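Local coordinates for TIGR00266 family protein (Pseudomonas aeruginosa, PDB 1YOX) that is of unknown function but belongs to the AIM24 family, named for mitochondrial biogenesis, within the cupin clan of beta-rich proteins, at residues Q18-E23 with F119-Y124. Sequence-based numbering, arbitrary orientation.
Sequences QTVEIE and FLCAAY
Val20 reaches across to both Leu120 and Cys121 with one methyl, CG1. Its chi1 of 67° puts CG1 between the backbone N and the carbonyl carbon, and from there the methyl lies 3.8 Å from Leu120 CD2 and an equal 3.8 Å from Cys121 SG. Against Leu120 the two branches run past each other in opposite directions rather than meeting end on. Glu21 points to the other side of its strand, where OE1 forms salt bridges with Arg11 and with Arg168 of the second subunit. Ile22 returns to the shared interior: its CD1 stands 4.0 Å from Cys121 SG, leaving the sulfur in touch with both Val20 and Ile22. No hydrogen bond joins 18-23 to 119-124, and their strand axes pass 9.0 Å apart, a spacing that fits facing sheets instead of neighbouring strands. The axes are nearly parallel, at 17°. Phe158 touches Val20, Ile22 and Cys121, and Phe92 touches Ile22 and Cys121, so aromatic rings from both sheets extend this buried apolar layer. Consecutive residues Leu120 and Cys121 can both send side chains inward because they form a classic beta bulge opposite Phe158. This is the face-to-face packing of two antiparallel sheets in a beta sandwich, consistent with membership of the cupin clan.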
ATOM      1  N   GLN C  18       6.627  -5.819  -2.331  1.00 38.76           N
ATOM      2  CA  GLN C  18       7.790  -6.697  -2.369  1.00 36.81           C
ATOM      3  C   GLN C  18       8.780  -6.537  -1.218  1.00 36.42           C
ATOM      4  O   GLN C  18       8.961  -5.431  -0.646  1.00 35.90           O
ATOM      5  CB  GLN C  18       8.482  -6.588  -3.746  1.00 36.09           C
ATOM      6  CG  GLN C  18       7.564  -7.084  -4.870  1.00 34.54           C
ATOM      7  CD  GLN C  18       8.188  -7.092  -6.265  1.00 35.76           C
ATOM      8  OE1 GLN C  18       9.158  -6.375  -6.563  1.00 34.53           O
ATOM      9  NE2 GLN C  18       7.610  -7.899  -7.141  1.00 32.42           N
ATOM     10  N   THR C  19       9.420  -7.659  -0.909  1.00 35.32           N
ATOM     11  CA  THR C  19      10.528  -7.717   0.018  1.00 34.72           C
ATOM     12  C   THR C  19      11.720  -8.544  -0.548  1.00 34.70           C
ATOM     13  O   THR C  19      11.539  -9.464  -1.324  1.00 35.22           O
ATOM     14  CB  THR C  19      10.062  -8.282   1.350  1.00 34.36           C
ATOM     15  OG1 THR C  19      11.190  -8.602   2.168  1.00 35.00           O
ATOM     16  CG2 THR C  19       9.267  -9.502   1.151  1.00 34.44           C
ATOM     17  N   VAL C  20      12.932  -8.194  -0.153  1.00 34.08           N
ATOM     18  CA  VAL C  20      14.112  -8.846  -0.649  1.00 34.07           C
ATOM     19  C   VAL C  20      14.768  -9.707   0.418  1.00 33.26           C
ATOM     20  O   VAL C  20      15.204  -9.229   1.456  1.00 32.81           O
ATOM     21  CB  VAL C  20      15.126  -7.849  -1.315  1.00 33.96           C
ATOM     22  CG1 VAL C  20      15.725  -6.909  -0.289  1.00 33.80           C
ATOM     23  CG2 VAL C  20      16.224  -8.635  -2.035  1.00 33.70           C
ATOM     24  N   GLU C  21      14.820 -10.999   0.147  1.00 33.62           N
ATOM     25  CA  GLU C  21      15.462 -11.921   1.055  1.00 33.97           C
ATOM     26  C   GLU C  21      16.845 -12.190   0.493  1.00 33.99           C
ATOM     27  O   GLU C  21      16.993 -12.781  -0.577  1.00 34.70           O
ATOM     28  CB  GLU C  21      14.660 -13.212   1.223  1.00 33.47           C
ATOM     29  CG  GLU C  21      15.203 -14.089   2.353  1.00 36.25           C
ATOM     30  CD  GLU C  21      14.819 -15.547   2.216  1.00 39.38           C
ATOM     31  OE1 GLU C  21      13.838 -15.961   2.864  1.00 41.81           O
ATOM     32  OE2 GLU C  21      15.477 -16.275   1.437  1.00 41.73           O
ATOM     33  N   ILE C  22      17.842 -11.714   1.220  1.00 34.05           N
ATOM     34  CA  ILE C  22      19.243 -11.822   0.870  1.00 34.34           C
ATOM     35  C   ILE C  22      19.804 -13.088   1.494  1.00 34.84           C
ATOM     36  O   ILE C  22      19.661 -13.320   2.693  1.00 33.48           O
ATOM     37  CB  ILE C  22      20.050 -10.625   1.422  1.00 34.73           C
ATOM     38  CG1 ILE C  22      19.430  -9.266   0.984  1.00 33.44           C
ATOM     39  CG2 ILE C  22      21.561 -10.772   1.060  1.00 36.23           C
ATOM     40  CD1 ILE C  22      19.565  -8.928  -0.506  1.00 32.29           C
ATOM     41  N   GLU C  23      20.432 -13.911   0.653  1.00 35.69           N
ATOM     42  CA  GLU C  23      21.098 -15.132   1.090  1.00 36.25           C
ATOM     43  C   GLU C  23      22.586 -14.842   1.298  1.00 35.68           C
ATOM     44  O   GLU C  23      23.286 -14.482   0.355  1.00 34.79           O
ATOM     45  CB  GLU C  23      20.895 -16.228   0.043  1.00 36.29           C
ATOM     46  CG  GLU C  23      21.529 -17.559   0.421  1.00 38.15           C
ATOM     47  CD  GLU C  23      21.087 -18.663  -0.496  1.00 42.13           C
ATOM     48  OE1 GLU C  23      19.936 -19.138  -0.328  1.00 46.13           O
ATOM     49  OE2 GLU C  23      21.877 -19.038  -1.399  1.00 43.49           O
ATOM     50  N   PHE C 119      16.410   3.862  -1.439  1.00 37.57           N
ATOM     51  CA  PHE C 119      17.439   2.882  -1.099  1.00 38.15           C
ATOM     52  C   PHE C 119      16.901   1.779  -0.162  1.00 37.63           C
ATOM     53  O   PHE C 119      16.337   2.070   0.889  1.00 38.78           O
ATOM     54  CB  PHE C 119      18.692   3.550  -0.505  1.00 38.43           C
ATOM     55  CG  PHE C 119      19.739   2.564  -0.067  1.00 40.44           C
ATOM     56  CD1 PHE C 119      20.582   1.962  -1.001  1.00 41.25           C
ATOM     57  CD2 PHE C 119      19.845   2.181   1.271  1.00 40.48           C
ATOM     58  CE1 PHE C 119      21.559   1.018  -0.599  1.00 40.64           C
ATOM     59  CE2 PHE C 119      20.818   1.228   1.676  1.00 41.65           C
ATOM     60  CZ  PHE C 119      21.668   0.658   0.740  1.00 40.20           C
ATOM     61  N   LEU C 120      17.058   0.519  -0.548  1.00 36.83           N
ATOM     62  CA  LEU C 120      16.652  -0.613   0.306  1.00 36.40           C
ATOM     63  C   LEU C 120      17.839  -1.360   0.944  1.00 35.95           C
ATOM     64  O   LEU C 120      17.961  -1.412   2.176  1.00 36.48           O
ATOM     65  CB  LEU C 120      15.730  -1.588  -0.449  1.00 35.97           C
ATOM     66  CG  LEU C 120      15.174  -2.741   0.383  1.00 35.49           C
ATOM     67  CD1 LEU C 120      14.600  -2.198   1.711  1.00 36.63           C
ATOM     68  CD2 LEU C 120      14.122  -3.501  -0.397  1.00 37.21           C
ATOM     69  N   CYS C 121      18.693  -1.963   0.124  1.00 35.18           N
ATOM     70  CA  CYS C 121      19.955  -2.522   0.636  1.00 35.56           C
ATOM     71  C   CYS C 121      20.972  -2.735  -0.467  1.00 35.77           C
ATOM     72  O   CYS C 121      20.653  -2.629  -1.664  1.00 35.17           O
ATOM     73  CB  CYS C 121      19.736  -3.843   1.393  1.00 35.20           C
ATOM     74  SG  CYS C 121      18.931  -5.032   0.389  1.00 36.23           S
ATOM     75  N   ALA C 122      22.201  -3.026  -0.052  1.00 35.94           N
ATOM     76  CA  ALA C 122      23.280  -3.258  -0.992  1.00 36.09           C
ATOM     77  C   ALA C 122      24.321  -4.220  -0.426  1.00 37.22           C
ATOM     78  O   ALA C 122      24.481  -4.365   0.802  1.00 36.78           O
ATOM     79  CB  ALA C 122      23.924  -1.974  -1.338  1.00 35.73           C
ATOM     80  N   ALA C 123      25.035  -4.857  -1.354  1.00 38.62           N
ATOM     81  CA  ALA C 123      26.176  -5.702  -1.056  1.00 39.46           C
ATOM     82  C   ALA C 123      27.240  -4.901  -0.331  1.00 40.60           C
ATOM     83  O   ALA C 123      27.493  -3.733  -0.672  1.00 40.33           O
ATOM     84  CB  ALA C 123      26.726  -6.274  -2.346  1.00 39.01           C
ATOM     85  N   TYR C 124      27.845  -5.517   0.683  1.00 42.42           N
ATOM     86  CA  TYR C 124      29.037  -4.955   1.297  1.00 44.51           C
ATOM     87  C   TYR C 124      30.045  -4.609   0.191  1.00 44.69           C
ATOM     88  O   TYR C 124      30.174  -5.353  -0.790  1.00 45.08           O
ATOM     89  CB  TYR C 124      29.649  -5.912   2.335  1.00 46.02           C
ATOM     90  CG  TYR C 124      30.782  -5.260   3.099  1.00 48.48           C
ATOM     91  CD1 TYR C 124      30.558  -4.091   3.834  1.00 50.08           C
ATOM     92  CD2 TYR C 124      32.088  -5.771   3.044  1.00 49.82           C
ATOM     93  CE1 TYR C 124      31.606  -3.446   4.520  1.00 52.45           C
ATOM     94  CE2 TYR C 124      33.152  -5.133   3.724  1.00 51.49           C
ATOM     95  CZ  TYR C 124      32.898  -3.969   4.459  1.00 51.54           C
ATOM     96  OH  TYR C 124      33.896  -3.318   5.150  1.00 51.20           O
TER